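Local coordinates for putative PAS/PAC sensor protein (Nakamurella multipartita DSM 44233, PDB 6HMJ) that senses blue light through a flavin-binding light-oxygen-voltage domain and mediates RNA binding and translational regulation, at residues C67-H78 with P89-L97. Numbering follows the deposited sequence.
Sequences CLATGRPVVVNH and PAMTTLTAL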
# COMPACT_ATOMS: atom_id res chain seq x y z
N CYS A 67 47.72 33.37 25.78
CA CYS A 67 47.39 34.34 24.75
C CYS A 67 48.09 35.67 24.99
O CYS A 67 48.44 36.38 24.04
CB CYS A 67 45.87 34.55 24.68
SG CYS A 67 45.31 35.60 23.31
N LEU A 68 48.30 36.03 26.26
CA LEU A 68 49.02 37.26 26.57
C LEU A 68 50.45 37.19 26.06
O LEU A 68 50.88 38.00 25.23
CB LEU A 68 49.00 37.51 28.08
CG LEU A 68 47.70 38.06 28.68
CD1 LEU A 68 47.79 38.03 30.20
CD2 LEU A 68 47.39 39.46 28.19
N ALA A 69 51.20 36.17 26.50
CA ALA A 69 52.61 36.07 26.15
C ALA A 69 52.78 35.74 24.67
O ALA A 69 53.60 36.36 23.97
CB ALA A 69 53.30 35.02 27.02
N THR A 70 52.02 34.77 24.17
CA THR A 70 52.19 34.32 22.80
C THR A 70 51.52 35.26 21.80
O THR A 70 52.04 35.46 20.70
CB THR A 70 51.63 32.90 22.64
OG1 THR A 70 50.21 32.93 22.79
CG2 THR A 70 52.23 31.96 23.67
N GLY A 71 50.37 35.83 22.15
CA GLY A 71 49.60 36.59 21.20
C GLY A 71 48.86 35.75 20.18
O GLY A 71 48.20 36.31 19.30
N ARG A 72 48.94 34.43 20.29
CA ARG A 72 48.34 33.40 19.44
C ARG A 72 46.93 33.10 19.94
O ARG A 72 46.70 33.02 21.15
CB ARG A 72 49.20 32.14 19.52
CG ARG A 72 50.61 32.32 18.98
CD ARG A 72 51.48 31.10 19.25
NE ARG A 72 52.84 31.25 18.74
CZ ARG A 72 53.81 30.35 18.90
NH1 ARG A 72 53.58 29.23 19.58
NH2 ARG A 72 55.02 30.57 18.39
N PRO A 73 45.94 32.92 19.06
CA PRO A 73 44.58 32.65 19.55
C PRO A 73 44.53 31.37 20.37
O PRO A 73 45.31 30.44 20.17
CB PRO A 73 43.77 32.51 18.25
CG PRO A 73 44.48 33.39 17.29
CD PRO A 73 45.95 33.26 17.62
N VAL A 74 43.59 31.34 21.32
CA VAL A 74 43.42 30.21 22.22
C VAL A 74 41.93 29.94 22.39
O VAL A 74 41.12 30.87 22.45
CB VAL A 74 44.07 30.48 23.59
CG1 VAL A 74 43.97 29.25 24.49
CG2 VAL A 74 45.53 30.91 23.42
N VAL A 75 41.58 28.66 22.48
CA VAL A 75 40.21 28.23 22.76
C VAL A 75 40.24 27.26 23.93
O VAL A 75 41.08 26.36 23.98
CB VAL A 75 39.54 27.58 21.53
CG1 VAL A 75 38.15 27.09 21.89
CG2 VAL A 75 39.49 28.57 20.37
N VAL A 76 39.31 27.44 24.87
CA VAL A 76 39.23 26.62 26.07
C VAL A 76 37.79 26.14 26.22
O VAL A 76 36.87 26.96 26.32
CB VAL A 76 39.69 27.38 27.33
CG1 VAL A 76 39.41 26.56 28.58
CG2 VAL A 76 41.17 27.72 27.23
N ASN A 77 37.60 24.83 26.26
CA ASN A 77 36.30 24.24 26.53
C ASN A 77 36.10 24.12 28.04
O ASN A 77 37.01 23.71 28.76
CB ASN A 77 36.18 22.86 25.88
CG ASN A 77 36.29 22.92 24.37
OD1 ASN A 77 36.08 23.97 23.75
ND2 ASN A 77 36.63 21.79 23.76
N HIS A 78 34.90 24.46 28.50
CA HIS A 78 34.62 24.49 29.93
C HIS A 78 33.11 24.49 30.14
O HIS A 78 32.33 24.36 29.19
CB HIS A 78 35.25 25.72 30.58
CG HIS A 78 34.70 27.02 30.08
ND1 HIS A 78 33.56 27.59 30.61
CD2 HIS A 78 35.11 27.85 29.10
CE1 HIS A 78 33.31 28.73 29.98
NE2 HIS A 78 34.23 28.90 29.06
N PRO A 89 27.22 23.75 28.89
CA PRO A 89 28.47 23.68 28.13
C PRO A 89 28.82 25.04 27.55
O PRO A 89 27.94 25.79 27.11
CB PRO A 89 28.15 22.67 27.03
CG PRO A 89 26.69 22.82 26.81
CD PRO A 89 26.10 23.13 28.16
N ALA A 90 30.11 25.36 27.55
CA ALA A 90 30.55 26.68 27.12
C ALA A 90 31.93 26.57 26.48
O ALA A 90 32.58 25.53 26.50
CB ALA A 90 30.58 27.66 28.29
N MET A 91 32.36 27.69 25.90
CA MET A 91 33.63 27.77 25.19
C MET A 91 34.08 29.22 25.20
O MET A 91 33.28 30.12 24.95
CB MET A 91 33.47 27.25 23.75
CG MET A 91 34.74 27.30 22.91
SD MET A 91 34.49 27.94 21.23
CE MET A 91 33.95 29.61 21.58
N THR A 92 35.35 29.44 25.53
CA THR A 92 35.95 30.77 25.52
C THR A 92 36.96 30.85 24.39
O THR A 92 37.78 29.95 24.22
CB THR A 92 36.63 31.08 26.85
OG1 THR A 92 35.67 31.03 27.91
CG2 THR A 92 37.27 32.47 26.82
N THR A 93 36.88 31.93 23.61
CA THR A 93 37.86 32.24 22.59
C THR A 93 38.63 33.48 23.01
O THR A 93 38.04 34.46 23.48
CB THR A 93 37.19 32.47 21.23
OG1 THR A 93 36.44 31.30 20.86
CG2 THR A 93 38.23 32.75 20.16
N LEU A 94 39.95 33.45 22.84
CA LEU A 94 40.83 34.53 23.27
C LEU A 94 41.68 34.96 22.09
O LEU A 94 42.39 34.13 21.50
CB LEU A 94 41.71 34.08 24.44
CG LEU A 94 40.98 33.54 25.68
CD1 LEU A 94 41.94 32.72 26.53
CD2 LEU A 94 40.37 34.66 26.50
N THR A 95 41.61 36.24 21.75
CA THR A 95 42.47 36.83 20.73
C THR A 95 43.15 38.06 21.30
O THR A 95 42.58 38.79 22.12
CB THR A 95 41.68 37.20 19.47
OG1 THR A 95 40.55 38.01 19.82
CG2 THR A 95 41.19 35.94 18.77
N ALA A 96 44.38 38.29 20.86
CA ALA A 96 45.22 39.37 21.37
C ALA A 96 45.27 40.52 20.38
O ALA A 96 45.26 40.32 19.16
CB ALA A 96 46.63 38.87 21.66
N LEU A 97 45.33 41.74 20.91
CA LEU A 97 45.42 42.96 20.12
C LEU A 97 46.87 43.42 20.14
O LEU A 97 47.35 43.91 21.17
CB LEU A 97 44.49 44.04 20.67
CG LEU A 97 42.98 43.75 20.67
CD1 LEU A 97 42.24 44.84 21.43
CD2 LEU A 97 42.45 43.65 19.25
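His-78 reaches across to Thr-92 with its ring: NE2 lies 2.8 Å from Thr-92 OG1, which sits at the ring's edge close to its plane, in a hydrogen bond either group could donate. Its chi1 of 64° sets CG between backbone N and carbonyl carbon, which swings the imidazole over the neighbouring strand, with one face above Ala-90 C and CE1 3.4 Å from Ala-90 CB. OG1 is also bonded to Trp-60, whose ring meets the imidazole edge-to-face. With an alanine here in place of His-78, Thr-92 OG1 would probably lose its imidazole partner and Trp-60 the ring it packs against, and a gap would be likely to open beside the Ala-90 methyl.

The backbones pair as an antiparallel hairpin. Val-74 with Leu-94, Val-76 with Thr-92 and His-78 with Ala-90 are hydrogen-bonded pairs, and Thr-92 N to Val-76 O, 3.0 Å, is almost straight at 173°. At the last pair the donor His-78 N sits well above the plane of the Ala-90 carbonyl.

On the face carrying Val-75 and Met-91, CG1 of the valine meets CG of the methionine at 3.6 Å, and Asn-77 OD1 also approaches that CG, 3.7 Å away. Near the helix end, Cys-67 SG rests 3.9 Å from Ala-96 CB, while the Gly-71 CA touches that methyl.

Within the chain, strand 74-82 is outermost in the five-stranded antiparallel sheet of the N-terminal PAS region, and 85-97 lies between it and 105-112. Helix 54-70 covers the Val-76 and His-78 face, and the second subunit packs Phe-12 on Val-75, its Arg-116 bonding the carbonyls of His-78 and Ala-90.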